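Local coordinates for mannosylglycerate hydrolase MGH1-like glycoside hydrolase domain-containing protein (Thermus thermophilus HB8, PDB 4WVA) that hydrolyses mannosylglycerate, a solute made by thermophiles under osmotic stress, to mannose and glycerate, and cleaves glucosylglycerate with similar efficiency, at residues Gly272-Trp277 with Gly282-Trp287; Ala296-Ala301 with Ala320-Arg325. All coordinates share one frame; numbering follows the deposited sequence.

Interaction 1: Gly272-Trp277 with Gly282-Trp287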
loop_
_atom_site.group_PDB
_atom_site.type_symbol
_atom_site.label_atom_id
_atom_site.label_comp_id
_atom_site.label_asym_id
_atom_site.label_seq_id
_atom_site.Cartn_x
_atom_site.Cartn_y
_atom_site.Cartn_z
ATOM N N GLY A 272 2.217 1.359 -11.000
ATOM C CA GLY A 272 3.072 2.024 -11.991
ATOM C C GLY A 272 4.015 3.039 -11.377
ATOM O O GLY A 272 5.206 3.062 -11.658
ATOM N N LEU A 273 3.483 3.907 -10.525
ATOM C CA LEU A 273 4.329 4.980 -10.002
ATOM C C LEU A 273 5.452 4.430 -9.158
ATOM O O LEU A 273 6.594 4.880 -9.257
ATOM C CB LEU A 273 3.493 6.015 -9.213
ATOM C CG LEU A 273 4.192 7.357 -8.948
ATOM C CD1 LEU A 273 4.455 8.113 -10.232
ATOM C CD2 LEU A 273 3.381 8.210 -7.981
ATOM N N GLU A 274 5.168 3.418 -8.343
ATOM C CA GLU A 274 6.219 2.804 -7.554
ATOM C C GLU A 274 7.270 2.058 -8.369
ATOM O O GLU A 274 8.420 1.943 -7.938
ATOM C CB GLU A 274 5.637 1.950 -6.428
ATOM C CG GLU A 274 5.007 2.801 -5.348
ATOM C CD GLU A 274 6.031 3.711 -4.670
ATOM O OE1 GLU A 274 6.922 3.205 -3.968
ATOM O OE2 GLU A 274 5.929 4.921 -4.863
ATOM N N ALA A 275 6.917 1.629 -9.579
ATOM C CA ALA A 275 7.865 0.998 -10.479
ATOM C C ALA A 275 8.982 1.953 -10.901
ATOM O O ALA A 275 10.067 1.515 -11.238
ATOM C CB ALA A 275 7.165 0.453 -11.715
ATOM N N LEU A 276 8.716 3.251 -10.899
ATOM C CA LEU A 276 9.707 4.235 -11.347
ATOM C C LEU A 276 10.850 4.411 -10.369
ATOM O O LEU A 276 11.862 5.052 -10.686
ATOM C CB LEU A 276 9.039 5.590 -11.600
ATOM C CG LEU A 276 7.878 5.596 -12.613
ATOM C CD1 LEU A 276 7.338 7.004 -12.765
ATOM C CD2 LEU A 276 8.324 5.037 -13.949
ATOM N N TRP A 277 10.698 3.883 -9.159
ATOM C CA TRP A 277 11.775 3.952 -8.181
ATOM C C TRP A 277 12.980 3.126 -8.623
ATOM O O TRP A 277 12.821 1.944 -8.929
ATOM C CB TRP A 277 11.301 3.417 -6.838
ATOM C CG TRP A 277 12.370 3.447 -5.770
ATOM C CD1 TRP A 277 13.086 2.389 -5.284
ATOM C CD2 TRP A 277 12.804 4.588 -5.040
ATOM N NE1 TRP A 277 13.944 2.808 -4.303
ATOM C CE2 TRP A 277 13.792 4.157 -4.134
ATOM C CE3 TRP A 277 12.446 5.939 -5.055
ATOM C CZ2 TRP A 277 14.437 5.037 -3.257
ATOM C CZ3 TRP A 277 13.081 6.808 -4.191
ATOM C CH2 TRP A 277 14.055 6.358 -3.301
ATOM N N GLY A 282 18.480 5.376 -5.558
ATOM C CA GLY A 282 17.686 5.866 -4.459
ATOM C C GLY A 282 16.853 7.077 -4.856
ATOM O O GLY A 282 16.822 8.087 -4.162
ATOM N N PHE A 283 16.158 6.956 -5.976
ATOM C CA PHE A 283 15.379 8.070 -6.502
ATOM C C PHE A 283 14.372 7.578 -7.531
ATOM O O PHE A 283 14.498 6.476 -8.030
ATOM C CB PHE A 283 16.335 9.067 -7.165
ATOM C CG PHE A 283 15.851 10.474 -7.110
ATOM C CD1 PHE A 283 15.872 11.171 -5.910
ATOM C CD2 PHE A 283 15.374 11.113 -8.244
ATOM C CE1 PHE A 283 15.416 12.477 -5.834
ATOM C CE2 PHE A 283 14.928 12.424 -8.170
ATOM C CZ PHE A 283 14.960 13.113 -6.972
ATOM N N TYR A 284 13.351 8.392 -7.804
ATOM C CA TYR A 284 12.383 8.083 -8.848
ATOM C C TYR A 284 12.829 8.704 -10.173
ATOM O O TYR A 284 13.151 9.900 -10.222
ATOM C CB TYR A 284 11.006 8.646 -8.525
ATOM C CG TYR A 284 10.259 7.983 -7.376
ATOM C CD1 TYR A 284 9.449 6.890 -7.595
ATOM C CD2 TYR A 284 10.329 8.495 -6.084
ATOM C CE1 TYR A 284 8.716 6.310 -6.565
ATOM C CE2 TYR A 284 9.623 7.920 -5.043
ATOM C CZ TYR A 284 8.819 6.825 -5.283
ATOM O OH TYR A 284 8.113 6.263 -4.234
ATOM N N PHE A 285 12.804 7.904 -11.230
ATOM C CA PHE A 285 13.170 8.367 -12.570
ATOM C C PHE A 285 11.977 8.342 -13.504
ATOM O O PHE A 285 11.139 7.446 -13.435
ATOM C CB PHE A 285 14.241 7.459 -13.187
ATOM C CG PHE A 285 15.606 7.567 -12.545
ATOM C CD1 PHE A 285 16.094 8.773 -12.082
ATOM C CD2 PHE A 285 16.422 6.438 -12.448
ATOM C CE1 PHE A 285 17.362 8.857 -11.507
ATOM C CE2 PHE A 285 17.684 6.519 -11.873
ATOM C CZ PHE A 285 18.143 7.729 -11.395
ATOM N N SER A 286 11.943 9.304 -14.426
ATOM C CA SER A 286 11.095 9.182 -15.594
ATOM C C SER A 286 11.689 8.106 -16.522
ATOM O O SER A 286 12.883 7.773 -16.420
ATOM C CB SER A 286 11.012 10.527 -16.315
ATOM O OG SER A 286 10.402 11.523 -15.497
ATOM N N TRP A 287 10.839 7.558 -17.395
ATOM C CA TRP A 287 11.222 6.523 -18.335
ATOM C C TRP A 287 11.063 6.955 -19.785
ATOM O O TRP A 287 10.077 7.583 -20.162
ATOM C CB TRP A 287 10.414 5.260 -18.101
ATOM C CG TRP A 287 10.705 4.515 -16.847
ATOM C CD1 TRP A 287 11.678 4.759 -15.923
ATOM C CD2 TRP A 287 10.024 3.344 -16.405
ATOM N NE1 TRP A 287 11.631 3.812 -14.930
ATOM C CE2 TRP A 287 10.624 2.936 -15.207
ATOM C CE3 TRP A 287 8.940 2.611 -16.901
ATOM C CZ2 TRP A 287 10.188 1.816 -14.499
ATOM C CZ3 TRP A 287 8.510 1.504 -16.194
ATOM C CH2 TRP A 287 9.131 1.126 -15.005
HETATM O O HOH W 1 13.460 3.863 -12.776
#

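Interaction 2: Ala296-Ala301 with Ala320-Arg325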
loop_
_atom_site.group_PDB
_atom_site.type_symbol
_atom_site.label_atom_id
_atom_site.label_comp_id
_atom_site.label_asym_id
_atom_site.label_seq_id
_atom_site.Cartn_x
_atom_site.Cartn_y
_atom_site.Cartn_z
ATOM N N ALA A 296 18.202 8.352 -16.248
ATOM C CA ALA A 296 18.927 8.397 -14.984
ATOM C C ALA A 296 19.401 9.807 -14.664
ATOM O O ALA A 296 20.595 10.086 -14.625
ATOM C CB ALA A 296 20.092 7.415 -15.016
ATOM N N VAL A 297 18.435 10.703 -14.448
ATOM C CA VAL A 297 18.686 12.096 -14.112
ATOM C C VAL A 297 17.752 12.411 -12.958
ATOM O O VAL A 297 16.553 12.199 -13.087
ATOM C CB VAL A 297 18.340 13.049 -15.275
ATOM C CG1 VAL A 297 18.536 14.510 -14.863
ATOM C CG2 VAL A 297 19.147 12.690 -16.521
ATOM N N LYS A 298 18.312 12.878 -11.850
ATOM C CA LYS A 298 17.535 13.215 -10.656
ATOM C C LYS A 298 17.059 14.658 -10.752
ATOM O O LYS A 298 17.862 15.588 -10.646
ATOM C CB LYS A 298 18.374 13.001 -9.393
ATOM C CG LYS A 298 18.840 11.548 -9.239
ATOM C CD LYS A 298 19.519 11.286 -7.908
ATOM C CE LYS A 298 20.928 11.826 -7.885
ATOM N NZ LYS A 298 21.692 11.517 -6.639
ATOM N N THR A 299 15.759 14.837 -10.973
ATOM C CA THR A 299 15.162 16.162 -11.015
ATOM C C THR A 299 14.192 16.333 -9.848
ATOM O O THR A 299 13.838 15.362 -9.157
ATOM C CB THR A 299 14.413 16.422 -12.328
ATOM O OG1 THR A 299 13.178 15.692 -12.324
ATOM C CG2 THR A 299 15.258 16.026 -13.542
ATOM N N SER A 300 13.738 17.563 -9.639
ATOM C CA SER A 300 12.783 17.810 -8.554
ATOM C C SER A 300 11.467 17.044 -8.764
ATOM O O SER A 300 10.741 16.811 -7.801
ATOM C CB SER A 300 12.498 19.300 -8.368
ATOM O OG SER A 300 11.948 19.860 -9.522
ATOM N N ALA A 301 11.152 16.673 -10.003
ATOM C CA ALA A 301 9.937 15.899 -10.275
ATOM C C ALA A 301 9.945 14.540 -9.575
ATOM O O ALA A 301 8.903 14.012 -9.227
ATOM C CB ALA A 301 9.741 15.696 -11.767
ATOM N N ALA A 320 14.073 12.158 1.689
ATOM C CA ALA A 320 14.413 13.208 2.663
ATOM C C ALA A 320 15.932 13.398 2.733
ATOM O O ALA A 320 16.424 14.522 2.753
ATOM C CB ALA A 320 13.852 12.890 4.028
ATOM N N GLN A 321 16.662 12.289 2.723
ATOM C CA GLN A 321 18.125 12.328 2.697
ATOM C C GLN A 321 18.640 13.002 1.438
ATOM O O GLN A 321 19.563 13.821 1.492
ATOM C CB GLN A 321 18.704 10.915 2.833
ATOM C CG GLN A 321 18.441 10.336 4.200
ATOM C CD GLN A 321 19.084 8.981 4.429
ATOM O OE1 GLN A 321 19.095 8.124 3.557
ATOM N NE2 GLN A 321 19.615 8.785 5.618
ATOM N N GLU A 322 18.022 12.695 0.302
ATOM C CA GLU A 322 18.439 13.297 -0.944
ATOM C C GLU A 322 18.191 14.808 -0.938
ATOM O O GLU A 322 19.046 15.560 -1.391
ATOM C CB GLU A 322 17.752 12.642 -2.143
ATOM C CG GLU A 322 18.317 13.080 -3.486
ATOM C CD GLU A 322 19.733 12.580 -3.763
ATOM O OE1 GLU A 322 20.225 11.659 -3.061
ATOM O OE2 GLU A 322 20.340 13.089 -4.722
ATOM N N ALA A 323 17.034 15.250 -0.436
ATOM C CA ALA A 323 16.753 16.675 -0.352
ATOM C C ALA A 323 17.783 17.368 0.527
ATOM O O ALA A 323 18.265 18.447 0.198
ATOM C CB ALA A 323 15.367 16.944 0.185
ATOM N N GLU A 324 18.102 16.739 1.641
ATOM C CA GLU A 324 19.164 17.252 2.520
ATOM C C GLU A 324 20.494 17.352 1.753
ATOM O O GLU A 324 21.188 18.365 1.850
ATOM C CB GLU A 324 19.299 16.362 3.751
ATOM C CG GLU A 324 20.385 16.815 4.729
ATOM C CD GLU A 324 20.471 15.957 5.983
ATOM O OE1 GLU A 324 19.416 15.460 6.451
ATOM O OE2 GLU A 324 21.606 15.777 6.501
ATOM N N ARG A 325 20.832 16.334 0.965
ATOM C CA ARG A 325 22.048 16.386 0.121
ATOM C C ARG A 325 22.058 17.584 -0.814
ATOM O O ARG A 325 23.060 18.288 -0.918
ATOM C CB ARG A 325 22.232 15.123 -0.719
ATOM C CG ARG A 325 22.523 13.884 0.080
ATOM C CD ARG A 325 23.080 12.765 -0.783
ATOM N NE ARG A 325 23.215 11.579 0.045
ATOM C CZ ARG A 325 22.257 10.674 0.245
ATOM N NH1 ARG A 325 21.074 10.767 -0.369
ATOM N NH2 ARG A 325 22.499 9.648 1.049
#

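Interaction 1: Gly272-Trp277 with Gly282-Trp287
W277 turns an edge of its indole onto the face of Y284 in an edge-to-face aromatic pair: the six-membered ring and the phenol ring have centroids 4.9 Å apart, with planes at 72°. W277 CE3 makes the closest approach, 3.4 Å from Y284 CE2 and offset toward the rim. With CG of W277 anti to the backbone N (chi1 180°), the far end of the indole runs out over the turn, where CH2 lies 3.3 Å from G282 C and the backbone N of F283 sits over one indole face. The phenol reaches back along the helix end, and its hydroxyl donates to the syn lone pair of E274 OE2 at 2.6 Å. E274 points its first bond away, and the chain bends at chi2 (-62°), which brings back the carboxylate, whose two oxygens are further held by R315 and T310. A phenylalanine in place of Y284 would probably leave E274 OE2 without its phenolic donor. Farther along, L276 CD2 sits almost centrally over the W287 five-membered ring, a CH-pi contact 3.4 Å from the centroid. A275 CB adds an apolar touch on the benzo end of the same indole. L276 O is gripped twice: F285 N donates to it at 3.1 Å in a nearly straight bond, and a water at the edge of the W287 ring links it to NE1. L254 of the second subunit packs on W287. W277 and Y284 form a non-hydrogen-bonded antiparallel pair, and the turn carries a G1 beta bulge in which G282, with positive phi, and F283 both face D278: a beta-hairpin that follows helix 260-275.

Interaction 2: Ala296-Ala301 with Ala320-Arg325
K298 and E322 make the whole direct contact, a salt bridge in which NZ donates to OE2 at 2.8 Å. The two side chains cross at about a right angle, and the ammonium comes onto the carboxylate from above its plane, 37° out of it. The last atoms of the lysine carry the contact: CE lies 3.5 Å from E322 OE2, while the backbones stay well apart, with CA of K298 and CA of E322 9.8 Å from each other. The lysine starts with CG beside its backbone N and bends at chi3 (-77°), which swings CE and NZ round to the glutamate. E322 leaves the helix with CG anti to the backbone N (chi1 -171°) and kinks at chi2, turning its carboxylate to meet the incoming amine. Its other oxygen is held from its own helix: R325 NH1, three residues further along, forms a salt bridge with OE1 at 3.0 Å, on the anti side and tilted from both the carboxylate and guanidinium planes. W326 NE1 also donates to OE2. K298 and R325 thus share one carboxylate through different oxygens, and K298 NZ and R325 NH1 remain 6.3 Å apart. The negative charge between them probably offsets their mutual repulsion, and the two cations in turn are likely to favour an ionised E322. A long, weak ion pair to D338 gives K298 a second acidic neighbour, and a backbone hydrogen bond with D338 ties its main chain. F283 of strand 283-288 touches the side chains of both K298 and E322. The bridge therefore spans from the loop between strand 293-294 and helix 305-308 to helix 313-327, whose A320 and A323 pack on L374 of helix 372-389.

Interaction 1 is buried, with 538 Å² of surface between its segments, and is built from aromatic rings, a leucine and a few internal hydrogen bonds; interaction 2 buries only 77 Å², is partly buried and rests on charge. The first joins a helix end to the hairpin that follows it, whereas the second ties a loop to a helix across 18 intervening residues, most of them helical. Their centres lie 12 Å apart, and strand 283-288 brings them together: the F283 ring packs with CE2 3.3 Å from T299 O, and F285 meets A296 and V297. Helix 313-327 serves both, supplying R315 to interaction 1 and E322 to interaction 2. Only interaction 1 reaches a second subunit.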